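Local structure of putative exported protein (Burkholderia pseudomallei, 4JGB) at residues 24-30 / 196-200; 66-72 / 99-105. The protein is not characterised in detail but probably binds NAD(P)H through a Rossmann-type fold, consistent with an oxidoreductase acting on CH-NH groups. All coordinates share one frame; numbering follows the deposited sequence.

Contact 1. Residues 24-30 / 196-200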
loop_
_atom_site.group_PDB
_atom_site.type_symbol
_atom_site.label_atom_id
_atom_site.label_comp_id
_atom_site.label_asym_id
_atom_site.label_seq_id
_atom_site.Cartn_x
_atom_site.Cartn_y
_atom_site.Cartn_z
ATOM N N GLU A 24 9.120 -10.177 2.435
ATOM C CA GLU A 24 10.212 -9.216 2.181
ATOM C C GLU A 24 10.630 -8.535 3.474
ATOM O O GLU A 24 11.831 -8.316 3.703
ATOM C CB GLU A 24 9.808 -8.163 1.131
ATOM C CG GLU A 24 10.877 -7.116 0.786
ATOM C CD GLU A 24 12.167 -7.704 0.196
ATOM O OE1 GLU A 24 12.074 -8.676 -0.564
ATOM O OE2 GLU A 24 13.276 -7.152 0.440
ATOM N N ALA A 25 9.663 -8.194 4.321
ATOM C CA ALA A 25 9.997 -7.561 5.588
ATOM C C ALA A 25 10.634 -8.566 6.571
ATOM O O ALA A 25 11.663 -8.256 7.174
ATOM C CB ALA A 25 8.791 -6.865 6.201
ATOM N N ALA A 26 10.047 -9.762 6.684
ATOM C CA ALA A 26 10.602 -10.830 7.555
ATOM C C ALA A 26 12.040 -11.199 7.197
ATOM O O ALA A 26 12.876 -11.337 8.084
ATOM C CB ALA A 26 9.722 -12.079 7.542
ATOM N N ARG A 27 12.350 -11.335 5.899
ATOM C CA ARG A 27 13.666 -11.811 5.513
ATOM C C ARG A 27 14.760 -10.766 5.836
ATOM O O ARG A 27 15.958 -11.121 5.853
ATOM C CB ARG A 27 13.711 -12.208 4.033
ATOM C CG ARG A 27 13.686 -11.055 3.005
ATOM C CD ARG A 27 13.521 -11.627 1.586
ATOM N NE ARG A 27 14.741 -12.335 1.160
ATOM C CZ ARG A 27 14.874 -13.132 0.089
ATOM N NH1 ARG A 27 13.863 -13.378 -0.740
ATOM N NH2 ARG A 27 16.064 -13.696 -0.156
ATOM N N ARG A 28 14.340 -9.518 6.096
ATOM C CA ARG A 28 15.262 -8.412 6.445
ATOM C C ARG A 28 15.477 -8.328 7.963
ATOM O O ARG A 28 16.323 -7.565 8.458
ATOM C CB ARG A 28 14.723 -7.054 5.946
ATOM C CG ARG A 28 14.519 -6.960 4.433
ATOM C CD ARG A 28 14.036 -5.554 4.015
ATOM N NE ARG A 28 13.725 -5.492 2.589
ATOM C CZ ARG A 28 13.696 -4.385 1.829
ATOM N NH1 ARG A 28 13.949 -3.182 2.325
ATOM N NH2 ARG A 28 13.397 -4.504 0.544
ATOM N N GLY A 29 14.682 -9.082 8.707
ATOM C CA GLY A 29 14.821 -9.096 10.184
ATOM C C GLY A 29 13.798 -8.179 10.856
ATOM O O GLY A 29 13.839 -7.997 12.076
ATOM N N HIS A 30 12.859 -7.613 10.080
ATOM C CA HIS A 30 11.752 -6.860 10.707
ATOM C C HIS A 30 10.840 -7.853 11.391
ATOM O O HIS A 30 10.737 -8.998 10.944
ATOM C CB HIS A 30 10.984 -5.995 9.685
ATOM C CG HIS A 30 11.835 -4.952 9.024
ATOM N ND1 HIS A 30 12.534 -4.003 9.736
ATOM C CD2 HIS A 30 12.084 -4.700 7.717
ATOM C CE1 HIS A 30 13.190 -3.224 8.899
ATOM N NE2 HIS A 30 12.917 -3.614 7.666
ATOM N N VAL A 196 8.698 -2.070 1.140
ATOM C CA VAL A 196 9.445 -2.222 2.393
ATOM C C VAL A 196 10.655 -1.246 2.454
ATOM O O VAL A 196 10.992 -0.751 3.535
ATOM C CB VAL A 196 9.876 -3.703 2.611
ATOM C CG1 VAL A 196 10.791 -3.817 3.820
ATOM C CG2 VAL A 196 8.660 -4.641 2.775
ATOM N N ASP A 197 11.293 -0.946 1.316
ATOM C CA ASP A 197 12.379 0.086 1.297
ATOM C C ASP A 197 11.766 1.413 1.771
ATOM O O ASP A 197 12.389 2.180 2.511
ATOM C CB ASP A 197 12.962 0.343 -0.120
ATOM C CG ASP A 197 13.913 -0.744 -0.615
ATOM O OD1 ASP A 197 14.401 -1.598 0.147
ATOM O OD2 ASP A 197 14.196 -0.710 -1.824
ATOM N N GLU A 198 10.540 1.677 1.348
ATOM C CA GLU A 198 9.898 2.955 1.647
ATOM C C GLU A 198 9.527 3.047 3.117
ATOM O O GLU A 198 9.662 4.106 3.731
ATOM C CB GLU A 198 8.684 3.241 0.735
ATOM C CG GLU A 198 7.937 4.564 1.034
ATOM C CD GLU A 198 8.854 5.792 1.190
ATOM O OE1 GLU A 198 9.992 5.771 0.655
ATOM O OE2 GLU A 198 8.432 6.794 1.838
ATOM N N ILE A 199 9.071 1.928 3.673
ATOM C CA ILE A 199 8.889 1.791 5.128
ATOM C C ILE A 199 10.152 2.171 5.903
ATOM O O ILE A 199 10.066 2.876 6.905
ATOM C CB ILE A 199 8.426 0.368 5.529
ATOM C CG1 ILE A 199 7.000 0.107 5.001
ATOM C CG2 ILE A 199 8.496 0.172 7.050
ATOM C CD1 ILE A 199 6.443 -1.255 5.355
ATOM N N GLU A 200 11.312 1.728 5.432
ATOM C CA GLU A 200 12.597 2.024 6.092
ATOM C C GLU A 200 13.087 3.438 5.792
ATOM O O GLU A 200 13.612 4.078 6.664
ATOM C CB GLU A 200 13.681 1.053 5.628
ATOM C CG GLU A 200 13.510 -0.370 6.144
ATOM C CD GLU A 200 14.289 -1.373 5.315
ATOM O OE1 GLU A 200 15.081 -0.951 4.438
ATOM O OE2 GLU A 200 14.088 -2.590 5.533
#
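Arg28, beside the last turn of helix 16-27, reaches Asp197 and Glu200 on helix 188-201. The two helices pack side by side in a Rossmann-type fold, and a salt-bridge network ties them together. The Arg28 side chain leaves CB with CG anti to the carbonyl carbon (chi1 -60°) and runs extended to NE. CD passes Val196 CG1 at 3.7 Å and also lies near Glu200 OE2. NE and NH2 grip Glu24 side-on, both on the single oxygen OE2 and close to the guanidinium plane. The NE bond uses the anti lone pair of that oxygen; NH2 comes from above the carboxylate plane. NH2 also makes a weak bond to Asp197 OD1. NH1 at the tip donates to Asp197 OD1 at 2.7 Å and makes weaker, longer bonds to Glu200. Val196 CG1 lies over one guanidinium face, 3.3 Å above its plane and shifted toward the rim. The arginine probably offsets the repulsion among three nearby carboxylates. Val196 CG2 turns the other way, to Glu24 CG (3.9 Å) and Ala25 CB (4.1 Å).

Gly29, with positive phi, is the first residue to leave helical backbone angles, in a Schellman motif. His30 follows, its ND1 bonded to the backbone N of Leu6. Arg165 is a second partner of Glu24. The other His30 nitrogen, NE2, donates to the anti lone pair of Glu200 OE2 at 2.6 Å, nearly straight at 170°.

Contact 2. Residues 66-72 / 99-105; sequences QDVVASA and VKRVVVV
Arg101, whose CB lies beside Val68 CG2 at 3.8 Å, holds its guanidinium with Val103 CG2 over the centre of one face, 3.7 Å above its plane. At the polar end, NH1 bonds Asp150 O and Thr152 OG1. The chain gets there with CG anti to the backbone N (chi1 -171°) and a bend at chi2. The side chains of Val68 and Arg101 lie side by side and point the same way.

Strands 68-71 and 101-105 run parallel, their directions 11° apart. Val69 N donates to Arg101 O, and Val69 O accepts from Val103 N, both at 2.9 Å. The ladder goes on from Ser71 N to Val103 O and from Val105 N to Ser71 O, both at 3.0 Å. CA-H...O contacts accompany these bonds, as from Ala70 CA to Val103 O. On the face with Val69 and Ser71, Val69 CG1 meets Val102 CG2 at 3.8 Å. Before the ladder begins, Val99 CG2 approaches Gln66 O to 3.3 Å. Water 1 donates to Asp67 O at 2.6 Å and accepts from Lys100 N.

These strands flank helix 83-97 in sequence as a beta-alpha-beta crossover. Val102, Val104 and Ser71 pack on that helix. Ala70, Val103 and Val105 face helix 188-201 through Phe195. Strand 7-11 bonds strand 68-71 on its other edge.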
loop_
_atom_site.group_PDB
_atom_site.type_symbol
_atom_site.label_atom_id
_atom_site.label_comp_id
_atom_site.label_asym_id
_atom_site.label_seq_id
_atom_site.Cartn_x
_atom_site.Cartn_y
_atom_site.Cartn_z
ATOM N N GLN A 66 3.403 -0.960 17.900
ATOM C CA GLN A 66 3.936 -1.151 16.535
ATOM C C GLN A 66 4.639 0.117 16.031
ATOM O O GLN A 66 4.239 1.248 16.380
ATOM C CB GLN A 66 2.825 -1.554 15.551
ATOM C CG GLN A 66 2.065 -2.843 15.880
ATOM C CD GLN A 66 2.926 -4.101 15.773
ATOM O OE1 GLN A 66 3.914 -4.138 15.040
ATOM N NE2 GLN A 66 2.559 -5.138 16.526
ATOM N N ASP A 67 5.684 -0.063 15.222
ATOM C CA ASP A 67 6.353 1.103 14.595
ATOM C C ASP A 67 5.614 1.579 13.360
ATOM O O ASP A 67 5.587 2.781 13.067
ATOM C CB ASP A 67 7.805 0.792 14.217
ATOM C CG ASP A 67 8.624 0.398 15.394
ATOM O OD1 ASP A 67 8.625 1.168 16.361
ATOM O OD2 ASP A 67 9.257 -0.678 15.350
ATOM N N VAL A 68 5.015 0.639 12.626
ATOM C CA VAL A 68 4.472 0.934 11.300
ATOM C C VAL A 68 3.167 0.158 11.127
ATOM O O VAL A 68 3.080 -1.021 11.468
ATOM C CB VAL A 68 5.490 0.527 10.203
ATOM C CG1 VAL A 68 4.936 0.651 8.764
ATOM C CG2 VAL A 68 6.798 1.299 10.388
ATOM N N VAL A 69 2.151 0.797 10.574
ATOM C CA VAL A 69 1.006 0.001 10.129
ATOM C C VAL A 69 0.893 0.071 8.594
ATOM O O VAL A 69 0.973 1.157 7.992
ATOM C CB VAL A 69 -0.280 0.391 10.881
ATOM C CG1 VAL A 69 -0.694 1.804 10.510
ATOM C CG2 VAL A 69 -1.401 -0.568 10.549
ATOM N N ALA A 70 0.757 -1.089 7.953
ATOM C CA ALA A 70 0.600 -1.144 6.478
ATOM C C ALA A 70 -0.674 -1.882 6.049
ATOM O O ALA A 70 -1.087 -2.856 6.674
ATOM C CB ALA A 70 1.851 -1.773 5.812
ATOM N N SER A 71 -1.291 -1.425 4.971
ATOM C CA SER A 71 -2.428 -2.131 4.401
ATOM C C SER A 71 -2.080 -2.590 2.974
ATOM O O SER A 71 -1.708 -1.773 2.122
ATOM C CB SER A 71 -3.678 -1.231 4.442
ATOM O OG SER A 71 -4.666 -1.652 3.511
ATOM N N ALA A 72 -2.229 -3.886 2.723
ATOM C CA ALA A 72 -1.722 -4.523 1.500
ATOM C C ALA A 72 -2.786 -5.224 0.681
ATOM O O ALA A 72 -2.475 -6.074 -0.155
ATOM C CB ALA A 72 -0.626 -5.517 1.848
ATOM N N VAL A 99 0.865 5.509 16.505
ATOM C CA VAL A 99 1.723 5.004 15.429
ATOM C C VAL A 99 1.820 6.070 14.334
ATOM O O VAL A 99 0.806 6.567 13.843
ATOM C CB VAL A 99 1.161 3.684 14.843
ATOM C CG1 VAL A 99 1.881 3.295 13.538
ATOM C CG2 VAL A 99 1.222 2.574 15.901
ATOM N N LYS A 100 3.038 6.442 13.973
ATOM C CA LYS A 100 3.233 7.580 13.100
ATOM C C LYS A 100 3.359 7.151 11.634
ATOM O O LYS A 100 2.925 7.866 10.727
ATOM C CB LYS A 100 4.463 8.371 13.564
ATOM C CG LYS A 100 4.684 9.688 12.834
ATOM C CD LYS A 100 4.106 10.861 13.606
ATOM C CE LYS A 100 4.464 12.169 12.915
ATOM N NZ LYS A 100 5.926 12.239 12.608
ATOM N N ARG A 101 3.943 5.980 11.402
ATOM C CA ARG A 101 4.217 5.554 10.039
ATOM C C ARG A 101 3.111 4.629 9.550
ATOM O O ARG A 101 2.846 3.598 10.166
ATOM C CB ARG A 101 5.612 4.900 9.954
ATOM C CG ARG A 101 6.087 4.626 8.531
ATOM C CD ARG A 101 6.445 5.922 7.850
ATOM N NE ARG A 101 7.134 5.714 6.590
ATOM C CZ ARG A 101 6.647 6.052 5.413
ATOM N NH1 ARG A 101 5.425 6.589 5.313
ATOM N NH2 ARG A 101 7.390 5.828 4.335
ATOM N N VAL A 102 2.455 5.050 8.464
ATOM C CA VAL A 102 1.331 4.357 7.813
ATOM C C VAL A 102 1.638 4.199 6.309
ATOM O O VAL A 102 1.848 5.193 5.614
ATOM C CB VAL A 102 0.006 5.178 7.943
ATOM C CG1 VAL A 102 -1.157 4.512 7.202
ATOM C CG2 VAL A 102 -0.379 5.418 9.402
ATOM N N VAL A 103 1.670 2.968 5.793
ATOM C CA VAL A 103 1.923 2.798 4.351
ATOM C C VAL A 103 0.802 1.962 3.738
ATOM O O VAL A 103 0.508 0.859 4.224
ATOM C CB VAL A 103 3.316 2.188 3.996
ATOM C CG1 VAL A 103 3.531 2.142 2.475
ATOM C CG2 VAL A 103 4.452 2.977 4.630
ATOM N N VAL A 104 0.163 2.493 2.697
ATOM C CA VAL A 104 -0.970 1.778 2.065
ATOM C C VAL A 104 -0.717 1.489 0.585
ATOM O O VAL A 104 -0.075 2.263 -0.121
ATOM C CB VAL A 104 -2.352 2.487 2.304
ATOM C CG1 VAL A 104 -2.520 2.917 3.755
ATOM C CG2 VAL A 104 -2.518 3.738 1.463
ATOM N N VAL A 105 -1.201 0.345 0.125
ATOM C CA VAL A 105 -1.208 0.016 -1.296
ATOM C C VAL A 105 -2.231 0.936 -1.958
ATOM O O VAL A 105 -3.386 0.981 -1.559
ATOM C CB VAL A 105 -1.515 -1.499 -1.526
ATOM C CG1 VAL A 105 -1.833 -1.822 -3.003
ATOM C CG2 VAL A 105 -0.336 -2.357 -1.048
HETATM O O HOH W 1 5.841 5.168 13.972
#

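The centres of contacts 1 and 2 are about 12 Å apart. Along the chain, segment 24-30 comes first, then 66-72 and 99-105, and 196-200 last, so contact 2 falls between the two halves of contact 1. Contact 2 joins two central strands of the eight-stranded mixed sheet. Contact 1 joins two helices lying on one face of that sheet; helix 83-97 packs on the other. Segment 196-200 is the bridge: Glu198 OE2 meets Arg101 NH2 at 2.9 Å, and Ile199 packs on Val68 and Val103. Helix 188-201 is thus fixed both to its neighbour helix and to the sheet, within one layered alpha-beta-alpha nucleotide-binding-type domain.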